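Local coordinates for protein inulin fructotransferase (Bacillus sp. snu-7, PDB 2INV) that probably converts inulin into difructose anhydride, cutting difructose units from the end of the chain by intramolecular fructosyl transfer within a right-handed parallel beta-helix, at residues 43-46 / 47-51; 299-303 / 304-308. All coordinates share one frame; numbering follows the deposited sequence.

Interaction 1. Residues 43-46 / 47-51; sequences ADIK and QRQTS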
loop_
_atom_site.group_PDB
_atom_site.type_symbol
_atom_site.label_atom_id
_atom_site.label_comp_id
_atom_site.label_asym_id
_atom_site.label_seq_id
_atom_site.Cartn_x
_atom_site.Cartn_y
_atom_site.Cartn_z
ATOM N N ALA A 43 -6.810 -25.948 -21.475
ATOM C CA ALA A 43 -7.234 -26.533 -22.735
ATOM C C ALA A 43 -8.757 -26.620 -22.759
ATOM O O ALA A 43 -9.369 -26.480 -23.812
ATOM C CB ALA A 43 -6.612 -27.916 -22.911
ATOM N N ASP A 44 -9.371 -26.839 -21.600
ATOM C CA ASP A 44 -10.827 -26.929 -21.537
ATOM C C ASP A 44 -11.454 -25.547 -21.656
ATOM O O ASP A 44 -12.557 -25.403 -22.182
ATOM C CB ASP A 44 -11.294 -27.568 -20.228
ATOM C CG ASP A 44 -12.810 -27.708 -20.163
ATOM O OD1 ASP A 44 -13.370 -28.560 -20.890
ATOM O OD2 ASP A 44 -13.443 -26.953 -19.394
ATOM N N ILE A 45 -10.751 -24.534 -21.160
ATOM C CA ILE A 45 -11.239 -23.163 -21.218
ATOM C C ILE A 45 -11.274 -22.736 -22.679
ATOM O O ILE A 45 -12.265 -22.167 -23.145
ATOM C CB ILE A 45 -10.313 -22.213 -20.438
ATOM C CG1 ILE A 45 -10.337 -22.580 -18.952
ATOM C CG2 ILE A 45 -10.752 -20.763 -20.637
ATOM C CD1 ILE A 45 -9.365 -21.780 -18.103
ATOM N N LYS A 46 -10.188 -23.012 -23.398
ATOM C CA LYS A 46 -10.095 -22.665 -24.813
ATOM C C LYS A 46 -11.122 -23.498 -25.573
ATOM O O LYS A 46 -11.688 -23.052 -26.568
ATOM C CB LYS A 46 -8.689 -22.947 -25.346
ATOM C CG LYS A 46 -7.619 -22.063 -24.716
ATOM C CD LYS A 46 -6.319 -22.062 -25.529
ATOM C CE LYS A 46 -5.349 -23.113 -25.044
ATOM N NZ LYS A 46 -4.069 -23.048 -25.816
ATOM N N GLN A 47 -11.364 -24.706 -25.077
ATOM C CA GLN A 47 -12.330 -25.615 -25.666
ATOM C C GLN A 47 -13.639 -24.877 -25.746
ATOM O O GLN A 47 -14.258 -24.736 -26.802
ATOM C CB GLN A 47 -12.552 -26.790 -24.734
ATOM C CG GLN A 47 -13.292 -27.929 -25.353
ATOM C CD GLN A 47 -12.452 -28.614 -26.375
ATOM O OE1 GLN A 47 -12.361 -28.172 -27.526
ATOM N NE2 GLN A 47 -11.785 -29.691 -25.957
ATOM N N ARG A 48 -14.035 -24.412 -24.571
ATOM C CA ARG A 48 -15.287 -23.723 -24.354
ATOM C C ARG A 48 -15.418 -22.284 -24.852
ATOM O O ARG A 48 -16.451 -21.927 -25.424
ATOM C CB ARG A 48 -15.621 -23.817 -22.863
ATOM C CG ARG A 48 -15.920 -25.258 -22.448
ATOM C CD ARG A 48 -16.285 -25.424 -20.974
ATOM N NE ARG A 48 -15.322 -24.774 -20.097
ATOM C CZ ARG A 48 -15.451 -23.529 -19.651
ATOM N NH1 ARG A 48 -16.509 -22.805 -20.000
ATOM N NH2 ARG A 48 -14.525 -23.006 -18.860
ATOM N N GLN A 49 -14.400 -21.455 -24.655
ATOM C CA GLN A 49 -14.492 -20.069 -25.102
ATOM C C GLN A 49 -13.753 -19.853 -26.420
ATOM O O GLN A 49 -12.583 -19.474 -26.450
ATOM C CB GLN A 49 -13.965 -19.150 -24.001
ATOM C CG GLN A 49 -14.545 -19.514 -22.638
ATOM C CD GLN A 49 -14.032 -18.671 -21.493
ATOM O OE1 GLN A 49 -14.449 -18.858 -20.349
ATOM N NE2 GLN A 49 -13.142 -17.725 -21.792
ATOM N N THR A 50 -14.458 -20.111 -27.517
ATOM C CA THR A 50 -13.900 -19.973 -28.858
ATOM C C THR A 50 -14.128 -18.599 -29.501
ATOM O O THR A 50 -13.434 -18.228 -30.454
ATOM C CB THR A 50 -14.477 -21.070 -29.793
ATOM O OG1 THR A 50 -15.912 -21.014 -29.784
ATOM C CG2 THR A 50 -14.033 -22.460 -29.316
ATOM N N SER A 51 -15.074 -17.834 -28.960
ATOM C CA SER A 51 -15.409 -16.502 -29.477
ATOM C C SER A 51 -14.592 -15.353 -28.878
ATOM O O SER A 51 -14.575 -15.157 -27.660
ATOM C CB SER A 51 -16.878 -16.177 -29.215
ATOM O OG SER A 51 -17.756 -17.068 -29.878
HETATM O O HOH W 1 -10.738 -21.189 -28.442
#
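Asp44 and Arg48 meet one helical turn apart because their side chains bend toward each other: Asp44 sets CG opposite its own N (chi1 -178°), and Arg48, with CG on the N side, is extended to CD and then folds at chi3 (-50°). The fold brings Arg48 NE to Asp44 OD2 at 3.0 Å, a hydrogen bond within a salt bridge. The carboxylate oxygen lies close to the guanidinium plane, at its edge, whereas NE comes to OD2 from above the carboxylate, 46° out of its plane; the two flat groups are inclined to each other. Tyr15 closes the group: its OH is hydrogen-bonded to both Asp44 OD2 and Arg48 NH2. With an alanine here, Arg48 NE and the Tyr15 hydroxyl would probably both lose their carboxylate partner, and the guanidinium would be freer to turn.

The helical backbone bonds run alongside, with Arg48 N bonded to Asp44 O at 3.0 Å. The next rung, Gln49 N to Ile45 O at 2.7 Å, is short and almost straight. Gln49 is also where the backbone leaves helical angles. Beyond it a water donates to both Lys46 O (2.8 Å) and Gln49 O (3.2 Å), bridging carbonyls where the regular pattern stops.

Ile45 lies side by side with Gln49 and is itself buried, which suits a branched apolar side chain. The long Lys46 instead reaches outward to a salt bridge with Asp76. Positive Arg48 is likely to suit the partly negative carboxyl end of the helix. The whole is an i to i+4 acid-base pair on the last turn of helix 30-48, near the N-terminal end of the beta-helix.

Interaction 2. Residues 299-303 / 304-308; sequences TNEGY and PPFIG. With FRU (beta-D-fructofuranose), chain D.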
loop_
_atom_site.group_PDB
_atom_site.type_symbol
_atom_site.label_atom_id
_atom_site.label_comp_id
_atom_site.label_asym_id
_atom_site.label_seq_id
_atom_site.Cartn_x
_atom_site.Cartn_y
_atom_site.Cartn_z
ATOM N N THR A 299 25.384 -2.641 5.639
ATOM C CA THR A 299 26.133 -3.230 6.739
ATOM C C THR A 299 26.774 -4.509 6.229
ATOM O O THR A 299 26.714 -4.810 5.032
ATOM C CB THR A 299 25.228 -3.521 7.966
ATOM O OG1 THR A 299 26.046 -3.795 9.112
ATOM C CG2 THR A 299 24.322 -4.709 7.695
ATOM N N ASN A 300 27.391 -5.262 7.127
ATOM C CA ASN A 300 28.061 -6.488 6.719
ATOM C C ASN A 300 27.166 -7.709 6.907
ATOM O O ASN A 300 26.351 -7.773 7.832
ATOM C CB ASN A 300 29.358 -6.665 7.512
ATOM C CG ASN A 300 29.144 -6.564 9.000
ATOM O OD1 ASN A 300 28.604 -5.571 9.496
ATOM N ND2 ASN A 300 29.582 -7.582 9.728
ATOM N N GLU A 301 27.328 -8.680 6.014
ATOM C CA GLU A 301 26.565 -9.923 6.045
ATOM C C GLU A 301 26.522 -10.459 7.475
ATOM O O GLU A 301 27.561 -10.671 8.101
ATOM C CB GLU A 301 27.229 -10.951 5.130
ATOM C CG GLU A 301 26.730 -12.374 5.320
ATOM C CD GLU A 301 25.267 -12.531 4.978
ATOM O OE1 GLU A 301 24.924 -12.466 3.778
ATOM O OE2 GLU A 301 24.456 -12.718 5.910
ATOM N N GLY A 302 25.320 -10.700 7.987
ATOM C CA GLY A 302 25.183 -11.175 9.353
ATOM C C GLY A 302 24.947 -12.659 9.581
ATOM O O GLY A 302 25.095 -13.125 10.719
ATOM N N TYR A 303 24.609 -13.405 8.530
ATOM C CA TYR A 303 24.371 -14.843 8.673
ATOM C C TYR A 303 25.596 -15.605 8.160
ATOM O O TYR A 303 25.850 -15.659 6.960
ATOM C CB TYR A 303 23.107 -15.209 7.900
ATOM C CG TYR A 303 22.557 -16.606 8.104
ATOM C CD1 TYR A 303 22.377 -17.146 9.379
ATOM C CD2 TYR A 303 22.136 -17.361 7.006
ATOM C CE1 TYR A 303 21.785 -18.409 9.552
ATOM C CE2 TYR A 303 21.541 -18.610 7.170
ATOM C CZ TYR A 303 21.368 -19.128 8.441
ATOM O OH TYR A 303 20.764 -20.355 8.585
ATOM N N PRO A 304 26.373 -16.196 9.081
ATOM C CA PRO A 304 27.594 -16.976 8.861
ATOM C C PRO A 304 27.739 -17.788 7.562
ATOM O O PRO A 304 28.755 -17.676 6.873
ATOM C CB PRO A 304 27.657 -17.832 10.118
ATOM C CG PRO A 304 27.255 -16.837 11.153
ATOM C CD PRO A 304 26.056 -16.146 10.522
ATOM N N PRO A 305 26.749 -18.631 7.225
ATOM C CA PRO A 305 26.849 -19.417 5.990
ATOM C C PRO A 305 27.263 -18.587 4.780
ATOM O O PRO A 305 27.943 -19.073 3.868
ATOM C CB PRO A 305 25.446 -19.975 5.836
ATOM C CG PRO A 305 25.073 -20.274 7.231
ATOM C CD PRO A 305 25.588 -19.071 8.024
ATOM N N PHE A 306 26.871 -17.319 4.798
ATOM C CA PHE A 306 27.154 -16.402 3.701
ATOM C C PHE A 306 28.248 -15.400 3.962
ATOM O O PHE A 306 28.483 -14.515 3.141
ATOM C CB PHE A 306 25.886 -15.660 3.352
ATOM C CG PHE A 306 24.861 -16.540 2.790
ATOM C CD1 PHE A 306 24.974 -16.993 1.482
ATOM C CD2 PHE A 306 23.844 -17.033 3.590
ATOM C CE1 PHE A 306 24.098 -17.927 0.980
ATOM C CE2 PHE A 306 22.954 -17.979 3.091
ATOM C CZ PHE A 306 23.085 -18.426 1.786
ATOM N N ILE A 307 28.920 -15.512 5.097
ATOM C CA ILE A 307 29.965 -14.552 5.343
ATOM C C ILE A 307 31.071 -14.794 4.343
ATOM O O ILE A 307 31.403 -15.935 4.019
ATOM C CB ILE A 307 30.500 -14.636 6.769
ATOM C CG1 ILE A 307 29.393 -14.213 7.730
ATOM C CG2 ILE A 307 31.711 -13.737 6.915
ATOM C CD1 ILE A 307 29.751 -14.334 9.180
ATOM N N GLY A 308 31.615 -13.701 3.828
ATOM C CA GLY A 308 32.687 -13.791 2.862
ATOM C C GLY A 308 32.237 -13.657 1.419
ATOM O O GLY A 308 33.076 -13.556 0.527
HETATM C C1 FRU D . 18.612 -16.296 5.817
HETATM C C2 FRU D . 17.900 -14.891 5.616
HETATM C C3 FRU D . 17.125 -14.760 4.274
HETATM C C4 FRU D . 17.282 -13.281 3.857
HETATM C C5 FRU D . 18.601 -12.927 4.478
HETATM C C6 FRU D . 18.450 -11.587 5.214
HETATM O O1 FRU D . 19.252 -16.755 4.597
HETATM O O3 FRU D . 15.903 -15.289 3.822
HETATM O O4 FRU D . 17.198 -13.095 2.455
HETATM O O5 FRU D . 18.996 -14.034 5.364
HETATM O O6 FRU D . 19.708 -11.056 5.310
HETATM O O HOH W 2 26.940 -12.275 1.982
#
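Tyr303 lays one face of its ring against Pro305, while its CD2 comes to the edge of the Phe306 ring. Over that face Pro305 CD sits 3.8 Å from the ring centroid and only 7° off the normal, a CH-pi contact in which the polarised hydrogens of a proline ring carbon suit the electron-rich aromatic face. Pro305 CG adds a touch at Tyr303 CE2. The two aromatic rings are not stacked: Tyr303 CD2 lies in the plane of the Phe306 ring, at its edge, 3.8 Å from CD2 of Phe306.

The backbone fixes this arrangement. Phe306 N gives its hydrogen to Tyr303 O at 2.9 Å, and this bond closes a tight turn through Pro304 and Pro305, whose backbone nitrogens carry no hydrogen and whose rings restrict phi, which suits the bend.

Glu301 braces the start of the turn through its carboxylate. With CG opposite its N (chi1 166°) and the chain bent at chi2, this group curls back toward the turn. OE2 uses its anti lone pair to accept from Tyr303 N at 2.7 Å, and OE1 lies 3.4 Å from Phe306 CB. A water donates to Glu301 OE1 (2.7 Å) and to Phe306 O, and Arg252 pairs with OE1 as well, so an acid fits here with several donors for its two oxygens. Arg252 also makes a cation-pi contact with the Phe306 ring.

Tyr303 belongs to the glycan pocket, its CD2 3.8 Å from O1 of the fructose. The same fructose is hydrogen-bonded by Ser93, Glu204 and Arg252. The loop leaves strand 285-299, where Thr299 is backbone-bonded to Gly274, the last residue of strand 271-274, and leans on helix 92-96 through Tyr303 on Ile94 and Phe306 on Ser93, before the chain enters strand 320-323.

Interactions 1 and 2 share no element and do not touch: their centres are 52 Å apart, on opposite sides of the chain's centre, with interaction 1 the earlier in sequence. Residues 43-51 end a helix and are partly buried, Ile45 and Gln49 being covered while Lys46 and Arg48 are exposed. Residues 299-308 form a surface loop, with Phe306 its buried member. The chemistry follows the place: regular helical bonds and an acid-base pair in interaction 1, against a proline-rich turn, aromatic and CH-pi contacts and a glutamate whose chain bends back on the turn in interaction 2. Only the latter contributes to a sugar pocket; water bridges two polar oxygens in each.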